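Local coordinates for protein amino Transferase (Eubacterium rectale, PDB 3ELE) that binds pyridoxal-5'-phosphate and probably transfers amino groups between amino acids and keto acids, at residues M104-A109 and L283-A288; N36-S41 and R379-H384; E192-L197 and P231-Y236; D344-C349 and A361-G366. One frame throughout, in Å; residues are numbered along the deposited sequence. Where two conformers were deposited one is given.

How the contacts relate
Contact 2 joins an early strand, 38-39, to the C-terminal helix 379-396, and contacts 1, 3 and 4 fall between its segments in sequence. Contact 3 lies within the span that contact 1 brackets, and contact 4 follows both. Contacts 1 and 3 belong to the seven-stranded sheet and its cover: one starts at strand 102-105, outermost in the sheet within this chain, the other packs helix 191-208 near strands 173-178 and 240-245, with centres about 27 Å apart. Contacts 2 and 4, centres about 20 Å apart, lie in the region built largely from the C-terminal part of the chain. Contact 1 alone reaches the cofactor and the second subunit; the others pack the fold away from both.

Contact 1. Residues M104-A109 and L283-A288; sequences MTMGAA and LGYVCA. With PLP (pyridoxal-5'-phosphate), chain E.
M104 meets A288 through their CB atoms, 3.9 Å apart, before the bend at chi2 carries the selenium away. A water ties the two backbones together here, donating to the carbonyl oxygen of M104 and accepting from the amide of A288. At T105 it is the carbonyl that touches, its O 3.6 Å from A288 CB, while the side chain turns off to hydrogen-bond S111. M106 buries the most surface: CG lies 3.9 Å from A288 CA, and SE is 3.8 Å from C287 O. Its methyl ends at the Y285 ring, though the modelled approach is too short to be trusted, and the side chain also packs on M106 of the second subunit. Beyond it the chain turns to the cofactor. G107, with positive phi, is the N-cap of helix 108-119, and a side chain there would crowd the phosphate. A108 N then donates to PLP O1P at 2.7 Å and A109 N to O3P at 3.1 Å, so the phosphate sits at the helix's N-terminal end, where the dipole would favour its charge. Strand 102-105 runs beside strand 258-261, and Y285 leans on A110 and I114 of helix 108-119.

Contact 2. Residues N36-S41 and R379-H384; sequences NVYDFS and REMIKH
A Met-aromatic cluster joins short strand 38-39 to the first turns of the C-terminal helix 379-396, in the part of this aminotransferase fold where a strand near the N-terminus meets that helix. Selenomethionine M381 is its centre, with Y38 and F40 as the aromatic partners; M381 and H384 were each deposited in two conformers, so their contacts hold for the one described. CG of M381 stands anti to the backbone N (chi1 -179°), and bends at chi2 and chi3 fold the rest of the chain among the two rings. The selenium lies at the edge of the Y38 ring, 5.4 Å from its centroid, and also touches Y38 CB. Toward F40 it comes in obliquely, with SE 3.5 Å from CZ. The methyl goes further: CE sits over one face of the F40 ring, 3.8 Å from the centroid and 24° off the normal, a CH-pi contact displaced toward the rim near CE1. I382 meets the same ring at its edge, CG1 lying 4.3 Å from F40 CE1.

Nearly one turn along the helix, H384 brings its CB to within 4.0 Å of Y38 CE1. F40 also meets the ring of F389 on the same helix, and V357 of strand 357-358 packs against both Y38 and F40. D39 turns its carboxylate away from the helix and makes an Asx turn: OD1 receives S41 N from above the carboxylate plane, and takes the S41 hydroxyl, at 2.6 Å, on its syn lone pair.

Contact 3. Residues E192-L197 and P231-Y236; sequences ETIKKL and PFVTKY
I194 has the largest share of this contact, sending each branch of its side chain to a different partner in the segment 231-236. I194 CG1, anti to the carbonyl carbon (chi1 -62°), reaches the proline ring and lies 4.2 Å from P231 CG. I194 CD1 continues onward and stops 4.3 Å from V233 CG2. The other branch, I194 CG2, rests against the root of Y236, 3.8 Å from CB and just as near CG, and the two side chains cross at about a right angle. Y236 is the second large contributor. Its ring is also met obliquely by K195, whose CG is 3.7 Å from CD2, so the aliphatic part of the lysine does the touching. The phenol hydroxyl bonds to E191, the first residue of helix 191-208, and so ties the tip of the ring to the start of that helix. V233, which begins a short 3-10 turn, adds a smaller patch and shares I178 of strand 173-178 with I194. Replacing Y236 by an alanine would probably open a gap beside I194 CG2 and K195 CG and leave E191 without its phenolic partner. Between the two segments everything is apolar and carbon to carbon: the match is one of shape, with the Y236 hydroxyl bonded outside them, which is consistent with a hydrophobic seam between helix 191-208 and the loop leading into strand 240-245.

Contact 4. Residues D344-C349 and A361-G366; sequences DSNAFC and AADGFG
S345, N346 and C349 in the first turns of helix 345-353 face A361 and D363 across the contact, and all three use the same first torsion, with the outer atom anti to the carbonyl carbon. In S345 this leaves CB against A361 CB at 3.8 Å and 3.4 Å from D363 OD1, while OG bonds to the carbonyl of W370. N346 reaches across obliquely: its OD1 touches A361 CB at 3.6 Å, and ND2 gives D363 OD2 a weak, strongly bent hydrogen bond of 3.2 Å, the angle 121° at the hydrogen. The amide and carboxylate planes are turned 43° against each other. One helical turn on, C349 points SG at the backbone of A361, 3.5 Å from its N.

D363 has CG anti to its own carbonyl carbon (chi1 -50°), which directs the carboxylate to the helix start. A water links the two, donating to D363 OD2 at 2.6 Å and accepting from S345 N. An alanine at D363 would probably leave N346 ND2 without this weak partner and the water bridging to S345 N without its acceptor. D344, with CG anti to its N, is the N-cap: OD1 accepts weakly from the amides of N346 and A347. Linked through the water, the D363 carboxylate would probably be stabilised by the helix dipole, although the like charge of D344 OD1, 5.1 Å from D363 OD2, may work against it. The arrangement is that of an Asp-capped helix start, packed beside the loop joining antiparallel strands 360-361 and 370-374.

Contact 1. Residues M104-A109 and L283-A288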
loop_
_atom_site.group_PDB
_atom_site.type_symbol
_atom_site.label_atom_id
_atom_site.label_comp_id
_atom_site.label_asym_id
_atom_site.label_seq_id
_atom_site.Cartn_x
_atom_site.Cartn_y
_atom_site.Cartn_z
HETATM N N MSE A 104 -4.483 -2.993 -10.558
HETATM C CA MSE A 104 -3.205 -3.482 -10.034
HETATM C C MSE A 104 -3.007 -3.000 -8.595
HETATM O O MSE A 104 -3.177 -1.818 -8.309
HETATM C CB MSE A 104 -2.021 -3.061 -10.909
HETATM C CG MSE A 104 -2.152 -3.457 -12.400
HETATM SE SE MSE A 104 -2.566 -5.313 -12.706
HETATM C CE MSE A 104 -0.931 -6.087 -12.021
ATOM N N THR A 105 -2.642 -3.936 -7.721
ATOM C CA THR A 105 -2.508 -3.687 -6.287
ATOM C C THR A 105 -1.124 -4.068 -5.772
ATOM O O THR A 105 -0.328 -4.678 -6.478
ATOM C CB THR A 105 -3.573 -4.471 -5.479
ATOM O OG1 THR A 105 -3.348 -5.880 -5.642
ATOM C CG2 THR A 105 -5.004 -4.098 -5.897
HETATM N N MSE A 106 -0.884 -3.717 -4.516
HETATM C CA MSE A 106 0.354 -3.984 -3.814
HETATM C C MSE A 106 0.234 -5.248 -2.972
HETATM O O MSE A 106 0.418 -5.218 -1.750
HETATM C CB MSE A 106 0.721 -2.746 -2.996
HETATM C CG MSE A 106 0.915 -1.527 -3.945
HETATM SE SE MSE A 106 1.659 -0.026 -3.086
HETATM C CE MSE A 106 0.173 0.370 -2.052
ATOM N N GLY A 107 -0.074 -6.359 -3.646
ATOM C CA GLY A 107 -0.254 -7.664 -3.022
ATOM C C GLY A 107 -1.694 -7.970 -2.658
ATOM O O GLY A 107 -2.584 -7.111 -2.762
ATOM N N ALA A 108 -1.902 -9.226 -2.251
ATOM C CA ALA A 108 -3.196 -9.753 -1.865
ATOM C C ALA A 108 -3.807 -9.061 -0.651
ATOM O O ALA A 108 -5.007 -8.927 -0.606
ATOM C CB ALA A 108 -3.114 -11.259 -1.622
ATOM N N ALA A 109 -2.995 -8.644 0.327
ATOM C CA ALA A 109 -3.513 -7.893 1.500
ATOM C C ALA A 109 -4.146 -6.581 1.067
ATOM O O ALA A 109 -5.122 -6.149 1.658
ATOM C CB ALA A 109 -2.419 -7.619 2.515
ATOM N N LEU A 283 -7.190 4.138 1.001
ATOM C CA LEU A 283 -6.203 3.345 1.756
ATOM C C LEU A 283 -4.779 3.854 1.590
ATOM O O LEU A 283 -3.866 3.256 2.137
ATOM C CB LEU A 283 -6.300 1.866 1.345
ATOM C CG LEU A 283 -7.585 1.145 1.795
ATOM C CD1 LEU A 283 -7.834 -0.095 0.951
ATOM C CD2 LEU A 283 -7.507 0.766 3.267
ATOM N N GLY A 284 -4.593 4.942 0.845
ATOM C CA GLY A 284 -3.295 5.554 0.613
ATOM C C GLY A 284 -2.505 4.959 -0.534
ATOM O O GLY A 284 -1.304 5.190 -0.600
ATOM N N TYR A 285 -3.160 4.209 -1.429
ATOM C CA TYR A 285 -2.475 3.564 -2.558
ATOM C C TYR A 285 -2.490 4.530 -3.727
ATOM O O TYR A 285 -3.519 5.147 -3.986
ATOM C CB TYR A 285 -3.135 2.243 -2.995
ATOM C CG TYR A 285 -3.443 1.221 -1.925
ATOM C CD1 TYR A 285 -2.635 1.061 -0.805
ATOM C CD2 TYR A 285 -4.508 0.327 -2.080
ATOM C CE1 TYR A 285 -2.917 0.064 0.165
ATOM C CE2 TYR A 285 -4.780 -0.669 -1.105
ATOM C CZ TYR A 285 -3.961 -0.774 0.017
ATOM O OH TYR A 285 -4.133 -1.710 1.012
ATOM N N VAL A 286 -1.348 4.684 -4.404
ATOM C CA VAL A 286 -1.247 5.578 -5.578
ATOM C C VAL A 286 -1.144 4.718 -6.844
ATOM O O VAL A 286 -1.833 4.983 -7.835
ATOM C CB VAL A 286 -0.114 6.581 -5.424
ATOM C CG1 VAL A 286 0.053 7.437 -6.679
ATOM C CG2 VAL A 286 -0.374 7.442 -4.205
ATOM N N CYS A 287 -0.276 3.712 -6.807
ATOM C CA CYS A 287 -0.193 2.700 -7.857
ATOM C C CYS A 287 0.688 1.539 -7.396
ATOM O O CYS A 287 1.493 1.721 -6.482
ATOM C CB CYS A 287 0.390 3.272 -9.155
ATOM S SG CYS A 287 2.118 3.829 -9.117
ATOM N N ALA A 288 0.547 0.374 -8.042
ATOM C CA ALA A 288 1.409 -0.778 -7.772
ATOM C C ALA A 288 2.809 -0.419 -8.233
ATOM O O ALA A 288 2.942 0.436 -9.124
ATOM C CB ALA A 288 0.918 -2.022 -8.502
HETATM N N1 PLP E . -4.233 -14.868 1.548
HETATM C C2 PLP E . -3.751 -16.046 2.124
HETATM C C2A PLP E . -4.691 -17.188 2.343
HETATM C C3 PLP E . -2.388 -16.166 2.465
HETATM O O3 PLP E . -1.903 -17.328 3.015
HETATM C C4 PLP E . -1.505 -15.079 2.265
HETATM C C4A PLP E . -0.207 -15.122 3.051
HETATM O O4A PLP E . -0.171 -14.693 4.205
HETATM C C5 PLP E . -2.022 -13.886 1.673
HETATM C C6 PLP E . -3.392 -13.791 1.322
HETATM C C5A PLP E . -1.177 -12.651 1.443
HETATM O O4P PLP E . -0.578 -12.608 0.186
HETATM P P PLP E . 0.225 -11.266 -0.207
HETATM O O1P PLP E . 0.081 -11.002 -1.678
HETATM O O2P PLP E . 1.689 -11.481 0.046
HETATM O O3P PLP E . -0.250 -10.079 0.566
HETATM O O HOH W 1 -1.743 0.295 -9.674
#

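Contact 2. Residues N36-S41 and R379-H384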
loop_
_atom_site.group_PDB
_atom_site.type_symbol
_atom_site.label_atom_id
_atom_site.label_comp_id
_atom_site.label_asym_id
_atom_site.label_seq_id
_atom_site.Cartn_x
_atom_site.Cartn_y
_atom_site.Cartn_z
ATOM N N ASN A 36 18.819 -29.639 14.343
ATOM C CA ASN A 36 18.003 -30.255 15.399
ATOM C C ASN A 36 16.747 -29.454 15.824
ATOM O O ASN A 36 16.154 -29.754 16.869
ATOM C CB ASN A 36 18.901 -30.527 16.614
ATOM C CG ASN A 36 20.065 -31.433 16.280
ATOM O OD1 ASN A 36 19.878 -32.522 15.741
ATOM N ND2 ASN A 36 21.271 -31.007 16.626
ATOM N N VAL A 37 16.362 -28.455 15.018
ATOM C CA VAL A 37 15.154 -27.647 15.226
ATOM C C VAL A 37 14.276 -27.862 13.981
ATOM O O VAL A 37 14.729 -27.656 12.853
ATOM C CB VAL A 37 15.470 -26.153 15.438
ATOM C CG1 VAL A 37 14.185 -25.352 15.567
ATOM C CG2 VAL A 37 16.341 -25.968 16.674
ATOM N N TYR A 38 13.031 -28.281 14.205
ATOM C CA TYR A 38 12.096 -28.631 13.131
ATOM C C TYR A 38 10.983 -27.602 13.089
ATOM O O TYR A 38 9.879 -27.783 13.629
ATOM C CB TYR A 38 11.633 -30.074 13.316
ATOM C CG TYR A 38 12.836 -30.968 13.612
ATOM C CD1 TYR A 38 13.764 -31.258 12.622
ATOM C CD2 TYR A 38 13.065 -31.469 14.897
ATOM C CE1 TYR A 38 14.912 -32.067 12.894
ATOM C CE2 TYR A 38 14.211 -32.303 15.187
ATOM C CZ TYR A 38 15.127 -32.584 14.182
ATOM O OH TYR A 38 16.241 -33.396 14.469
ATOM N N ASP A 39 11.316 -26.507 12.414
ATOM C CA ASP A 39 10.444 -25.356 12.282
ATOM C C ASP A 39 9.510 -25.443 11.085
ATOM O O ASP A 39 9.932 -25.218 9.935
ATOM C CB ASP A 39 11.305 -24.088 12.206
ATOM C CG ASP A 39 10.498 -22.818 12.109
ATOM O OD1 ASP A 39 9.274 -22.810 12.415
ATOM O OD2 ASP A 39 11.134 -21.803 11.722
ATOM N N PHE A 40 8.234 -25.738 11.386
ATOM C CA PHE A 40 7.157 -25.770 10.407
ATOM C C PHE A 40 6.152 -24.638 10.664
ATOM O O PHE A 40 4.999 -24.761 10.250
ATOM C CB PHE A 40 6.396 -27.107 10.470
ATOM C CG PHE A 40 7.264 -28.327 10.372
ATOM C CD1 PHE A 40 7.606 -28.874 9.132
ATOM C CD2 PHE A 40 7.686 -28.975 11.524
ATOM C CE1 PHE A 40 8.382 -30.023 9.054
ATOM C CE2 PHE A 40 8.476 -30.118 11.455
ATOM C CZ PHE A 40 8.817 -30.643 10.221
ATOM N N SER A 41 6.578 -23.526 11.280
ATOM C CA SER A 41 5.666 -22.430 11.670
ATOM C C SER A 41 5.271 -21.412 10.573
ATOM O O SER A 41 4.194 -21.528 10.009
ATOM C CB SER A 41 6.201 -21.701 12.916
ATOM O OG SER A 41 7.394 -20.991 12.626
ATOM N N ARG A 379 13.696 -29.818 2.448
ATOM C CA ARG A 379 13.370 -31.240 2.296
ATOM C C ARG A 379 14.103 -32.131 3.312
ATOM O O ARG A 379 13.492 -33.011 3.905
ATOM C CB ARG A 379 13.668 -31.701 0.853
ATOM C CG ARG A 379 13.328 -33.166 0.562
ATOM C CD ARG A 379 13.428 -33.532 -0.928
ATOM N NE ARG A 379 13.090 -34.947 -1.109
ATOM C CZ ARG A 379 13.933 -35.981 -0.998
ATOM N NH1 ARG A 379 15.242 -35.808 -0.729
ATOM N NH2 ARG A 379 13.461 -37.223 -1.167
ATOM N N GLU A 380 15.397 -31.880 3.521
ATOM C CA GLU A 380 16.206 -32.684 4.457
ATOM C C GLU A 380 15.756 -32.509 5.919
ATOM O O GLU A 380 15.865 -33.460 6.695
ATOM C CB GLU A 380 17.719 -32.423 4.296
ATOM C CG GLU A 380 18.254 -32.474 2.842
ATOM C CD GLU A 380 17.741 -33.662 2.022
ATOM O OE1 GLU A 380 18.090 -34.815 2.338
ATOM O OE2 GLU A 380 16.999 -33.423 1.040
HETATM N N MSE A 381 15.256 -31.314 6.272
HETATM C CA MSE A 381 14.745 -31.052 7.616
HETATM C C MSE A 381 13.510 -31.938 7.867
HETATM O O MSE A 381 13.348 -32.460 8.969
HETATM C CB MSE A 381 14.442 -29.549 7.819
HETATM C CG MSE A 381 13.924 -29.172 9.194
HETATM SE SE MSE A 381 12.010 -29.569 9.409
HETATM C CE MSE A 381 11.185 -27.919 8.768
ATOM N N ILE A 382 12.646 -32.102 6.851
ATOM C CA ILE A 382 11.452 -32.974 6.965
ATOM C C ILE A 382 11.868 -34.419 7.319
ATOM O O ILE A 382 11.287 -35.022 8.214
ATOM C CB ILE A 382 10.560 -33.000 5.679
ATOM C CG1 ILE A 382 10.018 -31.613 5.353
ATOM C CG2 ILE A 382 9.369 -33.953 5.873
ATOM C CD1 ILE A 382 9.109 -31.582 4.122
ATOM N N LYS A 383 12.902 -34.939 6.647
ATOM C CA LYS A 383 13.421 -36.297 6.929
ATOM C C LYS A 383 14.060 -36.401 8.318
ATOM O O LYS A 383 13.814 -37.376 9.038
ATOM C CB LYS A 383 14.454 -36.742 5.887
ATOM C CG LYS A 383 13.951 -36.766 4.455
ATOM C CD LYS A 383 14.992 -37.372 3.561
ATOM C CE LYS A 383 14.554 -37.401 2.124
ATOM N NZ LYS A 383 15.577 -38.129 1.315
ATOM N N HIS A 384 14.841 -35.377 8.692
ATOM C CA HIS A 384 15.518 -35.365 10.013
ATOM C C HIS A 384 14.513 -35.159 11.162
ATOM O O HIS A 384 14.792 -35.522 12.301
ATOM C CB HIS A 384 16.654 -34.322 10.105
ATOM C CG HIS A 384 17.676 -34.436 9.014
ATOM N ND1 HIS A 384 18.169 -33.340 8.341
ATOM C CD2 HIS A 384 18.226 -35.519 8.421
ATOM C CE1 HIS A 384 19.018 -33.741 7.414
ATOM N NE2 HIS A 384 19.072 -35.060 7.441
#

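Contact 3. Residues E192-L197 and P231-Y236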
loop_
_atom_site.group_PDB
_atom_site.type_symbol
_atom_site.label_atom_id
_atom_site.label_comp_id
_atom_site.label_asym_id
_atom_site.label_seq_id
_atom_site.Cartn_x
_atom_site.Cartn_y
_atom_site.Cartn_z
ATOM N N GLU A 192 -18.059 -28.965 -8.014
ATOM C CA GLU A 192 -19.328 -29.223 -7.341
ATOM C C GLU A 192 -19.523 -28.264 -6.153
ATOM O O GLU A 192 -20.590 -27.669 -6.015
ATOM C CB GLU A 192 -19.427 -30.698 -6.921
ATOM C CG GLU A 192 -20.746 -31.098 -6.274
ATOM C CD GLU A 192 -20.820 -32.584 -5.942
ATOM O OE1 GLU A 192 -20.205 -33.417 -6.651
ATOM O OE2 GLU A 192 -21.524 -32.923 -4.968
ATOM N N THR A 193 -18.489 -28.107 -5.330
ATOM C CA THR A 193 -18.521 -27.175 -4.189
ATOM C C THR A 193 -18.740 -25.727 -4.652
ATOM O O THR A 193 -19.583 -25.022 -4.094
ATOM C CB THR A 193 -17.233 -27.295 -3.359
ATOM O OG1 THR A 193 -17.189 -28.601 -2.790
ATOM C CG2 THR A 193 -17.170 -26.272 -2.251
ATOM N N ILE A 194 -18.011 -25.320 -5.697
ATOM C CA ILE A 194 -18.125 -23.982 -6.280
ATOM C C ILE A 194 -19.536 -23.768 -6.872
ATOM O O ILE A 194 -20.102 -22.689 -6.688
ATOM C CB ILE A 194 -16.980 -23.688 -7.320
ATOM C CG1 ILE A 194 -15.568 -23.741 -6.656
ATOM C CG2 ILE A 194 -17.202 -22.342 -8.037
ATOM C CD1 ILE A 194 -15.315 -22.706 -5.499
ATOM N N LYS A 195 -20.103 -24.789 -7.532
ATOM C CA LYS A 195 -21.473 -24.720 -8.095
ATOM C C LYS A 195 -22.552 -24.619 -6.999
ATOM O O LYS A 195 -23.450 -23.797 -7.122
ATOM C CB LYS A 195 -21.780 -25.910 -9.023
ATOM C CG LYS A 195 -21.067 -25.846 -10.372
ATOM C CD LYS A 195 -21.036 -27.184 -11.107
ATOM C CE LYS A 195 -22.385 -27.667 -11.572
ATOM N NZ LYS A 195 -22.277 -29.009 -12.275
ATOM N N LYS A 196 -22.464 -25.445 -5.950
ATOM C CA LYS A 196 -23.441 -25.384 -4.824
ATOM C C LYS A 196 -23.397 -24.026 -4.118
ATOM O O LYS A 196 -24.441 -23.482 -3.772
ATOM C CB LYS A 196 -23.229 -26.501 -3.788
ATOM C CG LYS A 196 -23.573 -27.898 -4.279
ATOM C CD LYS A 196 -23.510 -28.971 -3.159
ATOM C CE LYS A 196 -24.686 -28.807 -2.150
ATOM N NZ LYS A 196 -24.918 -29.971 -1.224
ATOM N N LEU A 197 -22.179 -23.505 -3.913
ATOM C CA LEU A 197 -21.941 -22.179 -3.323
ATOM C C LEU A 197 -22.583 -21.107 -4.168
ATOM O O LEU A 197 -23.282 -20.240 -3.643
ATOM C CB LEU A 197 -20.436 -21.866 -3.232
ATOM C CG LEU A 197 -20.022 -20.521 -2.620
ATOM C CD1 LEU A 197 -20.347 -20.531 -1.159
ATOM C CD2 LEU A 197 -18.533 -20.268 -2.852
ATOM N N PRO A 231 -11.194 -24.443 -10.092
ATOM C CA PRO A 231 -12.145 -23.753 -10.989
ATOM C C PRO A 231 -12.048 -22.225 -10.945
ATOM O O PRO A 231 -11.894 -21.677 -9.856
ATOM C CB PRO A 231 -13.511 -24.172 -10.422
ATOM C CG PRO A 231 -13.276 -25.398 -9.731
ATOM C CD PRO A 231 -11.915 -25.263 -9.112
ATOM N N PHE A 232 -12.171 -21.554 -12.095
ATOM C CA PHE A 232 -12.136 -20.096 -12.145
ATOM C C PHE A 232 -13.556 -19.618 -11.791
ATOM O O PHE A 232 -14.478 -19.690 -12.609
ATOM C CB PHE A 232 -11.627 -19.543 -13.483
ATOM C CG PHE A 232 -11.024 -18.180 -13.341
ATOM C CD1 PHE A 232 -9.716 -18.035 -12.875
ATOM C CD2 PHE A 232 -11.768 -17.047 -13.581
ATOM C CE1 PHE A 232 -9.164 -16.774 -12.694
ATOM C CE2 PHE A 232 -11.220 -15.788 -13.408
ATOM C CZ PHE A 232 -9.924 -15.653 -12.956
ATOM N N VAL A 233 -13.674 -19.067 -10.585
ATOM C CA VAL A 233 -14.975 -18.791 -9.925
ATOM C C VAL A 233 -15.921 -17.826 -10.646
ATOM O O VAL A 233 -17.151 -17.968 -10.529
ATOM C CB VAL A 233 -14.758 -18.334 -8.453
ATOM C CG1 VAL A 233 -16.097 -18.158 -7.704
ATOM C CG2 VAL A 233 -13.887 -19.343 -7.708
ATOM N N THR A 234 -15.353 -16.881 -11.401
ATOM C CA THR A 234 -16.139 -15.865 -12.128
ATOM C C THR A 234 -17.051 -16.491 -13.164
ATOM O O THR A 234 -18.094 -15.920 -13.488
ATOM C CB THR A 234 -15.248 -14.773 -12.797
ATOM O OG1 THR A 234 -14.480 -15.346 -13.865
ATOM C CG2 THR A 234 -14.319 -14.103 -11.736
ATOM N N LYS A 235 -16.644 -17.669 -13.666
ATOM C CA LYS A 235 -17.434 -18.432 -14.625
ATOM C C LYS A 235 -18.674 -19.087 -14.035
ATOM O O LYS A 235 -19.570 -19.460 -14.794
ATOM C CB LYS A 235 -16.587 -19.523 -15.276
ATOM C CG LYS A 235 -15.354 -18.986 -15.988
ATOM C CD LYS A 235 -14.941 -19.888 -17.179
ATOM C CE LYS A 235 -14.634 -21.304 -16.779
ATOM N NZ LYS A 235 -14.059 -22.076 -17.924
ATOM N N TYR A 236 -18.691 -19.265 -12.711
ATOM C CA TYR A 236 -19.779 -19.926 -11.972
ATOM C C TYR A 236 -20.719 -18.969 -11.231
ATOM O O TYR A 236 -21.880 -19.304 -10.982
ATOM C CB TYR A 236 -19.151 -20.915 -10.974
ATOM C CG TYR A 236 -18.359 -22.017 -11.653
ATOM C CD1 TYR A 236 -16.999 -21.844 -11.967
ATOM C CD2 TYR A 236 -18.973 -23.235 -12.005
ATOM C CE1 TYR A 236 -16.263 -22.854 -12.610
ATOM C CE2 TYR A 236 -18.248 -24.250 -12.656
ATOM C CZ TYR A 236 -16.896 -24.052 -12.949
ATOM O OH TYR A 236 -16.191 -25.037 -13.592
#

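Contact 4. Residues D344-C349 and A361-G366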
loop_
_atom_site.group_PDB
_atom_site.type_symbol
_atom_site.label_atom_id
_atom_site.label_comp_id
_atom_site.label_asym_id
_atom_site.label_seq_id
_atom_site.Cartn_x
_atom_site.Cartn_y
_atom_site.Cartn_z
ATOM N N ASP A 344 -6.963 -30.780 22.921
ATOM C CA ASP A 344 -6.317 -29.484 23.163
ATOM C C ASP A 344 -5.060 -29.365 22.303
ATOM O O ASP A 344 -3.977 -29.785 22.712
ATOM C CB ASP A 344 -6.015 -29.291 24.663
ATOM C CG ASP A 344 -5.515 -27.884 25.006
ATOM O OD1 ASP A 344 -5.175 -27.096 24.105
ATOM O OD2 ASP A 344 -5.427 -27.570 26.210
ATOM N N SER A 345 -5.221 -28.779 21.111
ATOM C CA SER A 345 -4.093 -28.519 20.182
ATOM C C SER A 345 -2.965 -27.689 20.775
ATOM O O SER A 345 -1.813 -27.892 20.411
ATOM C CB SER A 345 -4.575 -27.801 18.944
ATOM O OG SER A 345 -5.690 -28.452 18.406
ATOM N N ASN A 346 -3.292 -26.763 21.684
ATOM C CA ASN A 346 -2.273 -25.920 22.339
ATOM C C ASN A 346 -1.360 -26.771 23.239
ATOM O O ASN A 346 -0.133 -26.624 23.190
ATOM C CB ASN A 346 -2.902 -24.764 23.131
ATOM C CG ASN A 346 -3.790 -23.862 22.266
ATOM O OD1 ASN A 346 -3.300 -23.099 21.447
ATOM N ND2 ASN A 346 -5.097 -23.946 22.469
ATOM N N ALA A 347 -1.976 -27.665 24.027
ATOM C CA ALA A 347 -1.276 -28.616 24.886
ATOM C C ALA A 347 -0.450 -29.587 24.031
ATOM O O ALA A 347 0.689 -29.915 24.386
ATOM C CB ALA A 347 -2.263 -29.374 25.767
ATOM N N PHE A 348 -1.015 -30.027 22.903
ATOM C CA PHE A 348 -0.285 -30.862 21.936
ATOM C C PHE A 348 0.922 -30.128 21.310
ATOM O O PHE A 348 1.990 -30.733 21.180
ATOM C CB PHE A 348 -1.216 -31.403 20.847
ATOM C CG PHE A 348 -0.496 -32.140 19.741
ATOM C CD1 PHE A 348 0.145 -33.341 20.002
ATOM C CD2 PHE A 348 -0.468 -31.634 18.441
ATOM C CE1 PHE A 348 0.838 -34.032 18.977
ATOM C CE2 PHE A 348 0.192 -32.319 17.417
ATOM C CZ PHE A 348 0.847 -33.520 17.688
ATOM N N CYS A 349 0.751 -28.854 20.935
ATOM C CA CYS A 349 1.859 -28.052 20.376
ATOM C C CYS A 349 2.984 -27.826 21.380
ATOM O O CYS A 349 4.129 -27.683 20.956
ATOM C CB CYS A 349 1.388 -26.721 19.795
ATOM S SG CYS A 349 0.459 -26.987 18.327
ATOM N N ALA A 361 -1.026 -24.464 16.431
ATOM C CA ALA A 361 -2.397 -24.883 16.789
ATOM C C ALA A 361 -3.371 -24.213 15.835
ATOM O O ALA A 361 -3.197 -23.044 15.504
ATOM C CB ALA A 361 -2.738 -24.527 18.243
ATOM N N ALA A 362 -4.374 -24.965 15.381
ATOM C CA ALA A 362 -5.344 -24.471 14.415
ATOM C C ALA A 362 -6.559 -23.745 15.039
ATOM O O ALA A 362 -7.464 -23.335 14.309
ATOM C CB ALA A 362 -5.784 -25.600 13.493
ATOM N N ASP A 363 -6.554 -23.548 16.366
ATOM C CA ASP A 363 -7.648 -22.869 17.102
ATOM C C ASP A 363 -7.873 -21.464 16.548
ATOM O O ASP A 363 -8.997 -21.095 16.247
ATOM C CB ASP A 363 -7.365 -22.756 18.606
ATOM C CG ASP A 363 -6.944 -24.085 19.243
ATOM O OD1 ASP A 363 -6.060 -24.752 18.674
ATOM O OD2 ASP A 363 -7.429 -24.417 20.329
ATOM N N GLY A 364 -6.782 -20.725 16.376
ATOM C CA GLY A 364 -6.778 -19.374 15.804
ATOM C C GLY A 364 -7.255 -19.303 14.359
ATOM O O GLY A 364 -7.738 -18.260 13.932
ATOM N N PHE A 365 -7.102 -20.403 13.611
ATOM C CA PHE A 365 -7.652 -20.537 12.252
ATOM C C PHE A 365 -9.143 -20.947 12.278
ATOM O O PHE A 365 -9.767 -21.046 11.236
ATOM C CB PHE A 365 -6.840 -21.530 11.404
ATOM C CG PHE A 365 -5.381 -21.159 11.241
ATOM C CD1 PHE A 365 -4.439 -21.554 12.183
ATOM C CD2 PHE A 365 -4.930 -20.454 10.120
ATOM C CE1 PHE A 365 -3.076 -21.208 12.035
ATOM C CE2 PHE A 365 -3.583 -20.106 9.966
ATOM C CZ PHE A 365 -2.650 -20.490 10.934
ATOM N N GLY A 366 -9.710 -21.166 13.462
ATOM C CA GLY A 366 -11.089 -21.584 13.643
ATOM C C GLY A 366 -11.240 -23.086 13.731
ATOM O O GLY A 366 -12.349 -23.560 13.580
HETATM O O HOH W 2 -7.553 -27.061 20.401
#